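Local coordinates for nonsense-mediated mRNA decay protein 2 (Saccharomyces cerevisiae, PDB 4LUN) that takes part in the nonsense-mediated decay of mRNAs carrying premature stop codons, this chain being its N-terminal MIF4G domain, at residues A[145-150]-A[180-185]. Residues are numbered along the deposited sequence; the frame is centred on the assembly and turned at random.
Sequences RVFTEL and DPLLFS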
ATOM      1  N   ARG A 145      -2.272  -1.778   0.772  1.00 15.33           N
ATOM      2  CA  ARG A 145      -2.896  -3.088   0.598  1.00 16.35           C
ATOM      3  C   ARG A 145      -4.300  -2.923   0.039  1.00 21.09           C
ATOM      4  O   ARG A 145      -4.693  -3.596  -0.927  1.00 17.33           O
ATOM      5  CB  ARG A 145      -2.932  -3.829   1.935  1.00 18.38           C
ATOM      6  CG  ARG A 145      -3.339  -5.287   1.820  1.00 23.38           C
ATOM      7  CD  ARG A 145      -4.808  -5.475   2.066  1.00 28.22           C
ATOM      8  NE  ARG A 145      -5.207  -6.866   1.854  1.00 30.82           N
ATOM      9  CZ  ARG A 145      -5.252  -7.777   2.819  1.00 35.69           C
ATOM     10  NH1 ARG A 145      -4.925  -7.441   4.061  1.00 31.99           N
ATOM     11  NH2 ARG A 145      -5.629  -9.018   2.542  1.00 38.30           N
ATOM     12  N   VAL A 146      -5.046  -2.001   0.632  1.00 16.03           N
ATOM     13  CA  VAL A 146      -6.425  -1.749   0.216  1.00 16.68           C
ATOM     14  C   VAL A 146      -6.472  -1.214  -1.213  1.00 17.11           C
ATOM     15  O   VAL A 146      -7.324  -1.619  -2.010  1.00 17.55           O
ATOM     16  CB  VAL A 146      -7.135  -0.795   1.206  1.00 19.12           C
ATOM     17  CG1 VAL A 146      -8.448  -0.284   0.620  1.00 21.64           C
ATOM     18  CG2 VAL A 146      -7.381  -1.516   2.540  1.00 21.19           C
ATOM     19  N   PHE A 147      -5.554  -0.301  -1.528  1.00 13.96           N
ATOM     20  CA  PHE A 147      -5.461   0.221  -2.882  1.00 12.90           C
ATOM     21  C   PHE A 147      -5.280  -0.911  -3.873  1.00 17.82           C
ATOM     22  O   PHE A 147      -5.946  -0.952  -4.908  1.00 15.37           O
ATOM     23  CB  PHE A 147      -4.301   1.192  -3.052  1.00 14.37           C
ATOM     24  CG  PHE A 147      -4.098   1.600  -4.479  1.00 12.29           C
ATOM     25  CD1 PHE A 147      -4.772   2.695  -4.989  1.00 18.96           C
ATOM     26  CD2 PHE A 147      -3.259   0.876  -5.313  1.00 15.44           C
ATOM     27  CE1 PHE A 147      -4.622   3.064  -6.322  1.00 16.29           C
ATOM     28  CE2 PHE A 147      -3.104   1.240  -6.644  1.00 21.17           C
ATOM     29  CZ  PHE A 147      -3.788   2.345  -7.140  1.00 20.22           C
ATOM     30  N   THR A 148      -4.362  -1.816  -3.551  1.00 15.69           N
ATOM     31  CA  THR A 148      -3.991  -2.876  -4.476  1.00 15.19           C
ATOM     32  C   THR A 148      -5.138  -3.863  -4.685  1.00 15.81           C
ATOM     33  O   THR A 148      -5.361  -4.334  -5.812  1.00 16.25           O
ATOM     34  CB  THR A 148      -2.701  -3.578  -4.026  1.00 13.85           C
ATOM     35  OG1 THR A 148      -1.675  -2.591  -3.894  1.00 15.55           O
ATOM     36  CG2 THR A 148      -2.243  -4.572  -5.085  1.00 12.76           C
ATOM     37  N   GLU A 149      -5.884  -4.142  -3.622  1.00 14.04           N
ATOM     38  CA  GLU A 149      -7.016  -5.055  -3.736  1.00 16.73           C
ATOM     39  C   GLU A 149      -8.075  -4.446  -4.654  1.00 21.89           C
ATOM     40  O   GLU A 149      -8.722  -5.161  -5.443  1.00 16.54           O
ATOM     41  CB  GLU A 149      -7.630  -5.369  -2.368  1.00 21.82           C
ATOM     42  CG  GLU A 149      -6.702  -6.028  -1.349  1.00 23.37           C
ATOM     43  CD  GLU A 149      -6.369  -7.484  -1.651  1.00 34.56           C
ATOM     44  OE1 GLU A 149      -6.766  -8.006  -2.720  1.00 34.45           O
ATOM     45  OE2 GLU A 149      -5.694  -8.108  -0.803  1.00 33.82           O
ATOM     46  N   LEU A 150      -8.242  -3.126  -4.574  1.00 16.89           N
ATOM     47  CA  LEU A 150      -9.208  -2.435  -5.439  1.00 13.37           C
ATOM     48  C   LEU A 150      -8.694  -2.251  -6.864  1.00 18.07           C
ATOM     49  O   LEU A 150      -9.479  -2.095  -7.813  1.00 17.91           O
ATOM     50  CB  LEU A 150      -9.607  -1.074  -4.850  1.00 16.91           C
ATOM     51  CG  LEU A 150     -10.462  -1.182  -3.597  1.00 20.15           C
ATOM     52  CD1 LEU A 150     -10.522   0.175  -2.892  1.00 18.15           C
ATOM     53  CD2 LEU A 150     -11.864  -1.658  -3.980  1.00 18.95           C
ATOM     54  N   ASP A 180       3.812   5.596 -16.271  1.00 27.27           N
ATOM     55  CA  ASP A 180       4.072   4.351 -15.579  1.00 22.62           C
ATOM     56  C   ASP A 180       2.761   3.767 -15.039  1.00 18.75           C
ATOM     57  O   ASP A 180       1.780   4.485 -14.860  1.00 21.17           O
ATOM     58  CB  ASP A 180       5.041   4.612 -14.429  1.00 20.79           C
ATOM     59  CG  ASP A 180       6.411   5.083 -14.908  1.00 30.94           C
ATOM     60  OD1 ASP A 180       6.959   4.462 -15.840  1.00 31.57           O
ATOM     61  OD2 ASP A 180       6.940   6.071 -14.347  1.00 33.28           O
ATOM     62  N   PRO A 181       2.734   2.450 -14.793  1.00 20.04           N
ATOM     63  CA  PRO A 181       1.582   1.873 -14.092  1.00 16.28           C
ATOM     64  C   PRO A 181       1.417   2.562 -12.746  1.00 14.94           C
ATOM     65  O   PRO A 181       2.428   2.942 -12.145  1.00 15.01           O
ATOM     66  CB  PRO A 181       2.012   0.414 -13.869  1.00 15.38           C
ATOM     67  CG  PRO A 181       2.978   0.137 -14.970  1.00 21.64           C
ATOM     68  CD  PRO A 181       3.745   1.437 -15.136  1.00 20.40           C
ATOM     69  N   LEU A 182       0.180   2.711 -12.285  1.00 15.28           N
ATOM     70  CA  LEU A 182      -0.108   3.488 -11.076  1.00 15.09           C
ATOM     71  C   LEU A 182       0.551   2.911  -9.829  1.00 15.59           C
ATOM     72  O   LEU A 182       1.081   3.662  -8.997  1.00 14.60           O
ATOM     73  CB  LEU A 182      -1.617   3.628 -10.880  1.00 15.43           C
ATOM     74  CG  LEU A 182      -2.105   4.523  -9.734  1.00 16.11           C
ATOM     75  CD1 LEU A 182      -1.347   5.851  -9.697  1.00 18.78           C
ATOM     76  CD2 LEU A 182      -3.613   4.779  -9.858  1.00 21.08           C
ATOM     77  N   LEU A 183       0.541   1.584  -9.696  1.00 16.84           N
ATOM     78  CA  LEU A 183       1.240   0.956  -8.576  1.00 15.92           C
ATOM     79  C   LEU A 183       2.728   1.257  -8.576  1.00 17.96           C
ATOM     80  O   LEU A 183       3.314   1.409  -7.516  1.00 16.56           O
ATOM     81  CB  LEU A 183       1.033  -0.562  -8.551  1.00 16.11           C
ATOM     82  CG  LEU A 183      -0.288  -1.047  -7.971  1.00 22.35           C
ATOM     83  CD1 LEU A 183      -0.503  -2.517  -8.326  1.00 22.22           C
ATOM     84  CD2 LEU A 183      -0.279  -0.847  -6.444  1.00 20.41           C
ATOM     85  N   PHE A 184       3.349   1.305  -9.751  1.00 15.06           N
ATOM     86  CA  PHE A 184       4.761   1.639  -9.850  1.00 11.18           C
ATOM     87  C   PHE A 184       4.986   3.062  -9.302  1.00 14.86           C
ATOM     88  O   PHE A 184       5.919   3.302  -8.524  1.00 15.36           O
ATOM     89  CB  PHE A 184       5.236   1.513 -11.321  1.00 13.55           C
ATOM     90  CG  PHE A 184       6.650   1.994 -11.559  1.00 15.66           C
ATOM     91  CD1 PHE A 184       7.717   1.103 -11.567  1.00 14.65           C
ATOM     92  CD2 PHE A 184       6.905   3.341 -11.808  1.00 21.89           C
ATOM     93  CE1 PHE A 184       9.008   1.546 -11.813  1.00 19.43           C
ATOM     94  CE2 PHE A 184       8.195   3.786 -12.037  1.00 20.17           C
ATOM     95  CZ  PHE A 184       9.244   2.891 -12.039  1.00 22.87           C
ATOM     96  N   SER A 185       4.108   3.980  -9.699  1.00 15.12           N
ATOM     97  CA  SER A 185       4.214   5.378  -9.279  1.00 13.68           C
ATOM     98  C   SER A 185       4.086   5.510  -7.772  1.00 14.75           C
ATOM     99  O   SER A 185       4.881   6.207  -7.122  1.00 14.93           O
ATOM    100  CB  SER A 185       3.178   6.256  -9.983  1.00 18.02           C
ATOM    101  OG  SER A 185       3.432   6.304 -11.379  1.00 20.43           O
TER
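F147 reaches from helix 130-152 to the first turn of helix 182-190 and meets L182 and L183 with the edge of its ring. Its CB points toward that helix, and CG, anti to the backbone N (chi1 173°), places the ring so that its edge meets the two leucines. F147 CD2 lies 3.6 Å from L183 CD2, and F147 CE2, one atom further, 3.5 Å from the same methyl. At the tip, CZ of F147 turns to L182, 3.7 Å from its CD2. A long, flat, wholly apolar side chain suits this place, since it spans the gap between segments 145-150 and 180-185, whose nearest CA atoms, those of T148 and L183, are 7.7 Å apart; the branched leucines offer methyls to its edge. Such helix-on-helix packing, buried here, builds the HEAT-repeat-like, all-helical MIF4G domain. Beyond the two segments, F156 meets the F147 ring with its own, the planes inclined by about 30°. Replacing F147 with an alanine would probably open a gap beside CD2 of L182 and of L183 and take away the ring that meets F156. T148 adds its OG1, 3.4 Å from CD2 of L183; its hydrogen bond to the L144 carbonyl oxygen satisfies the hydroxyl, which probably lets a threonine sit among apolar groups.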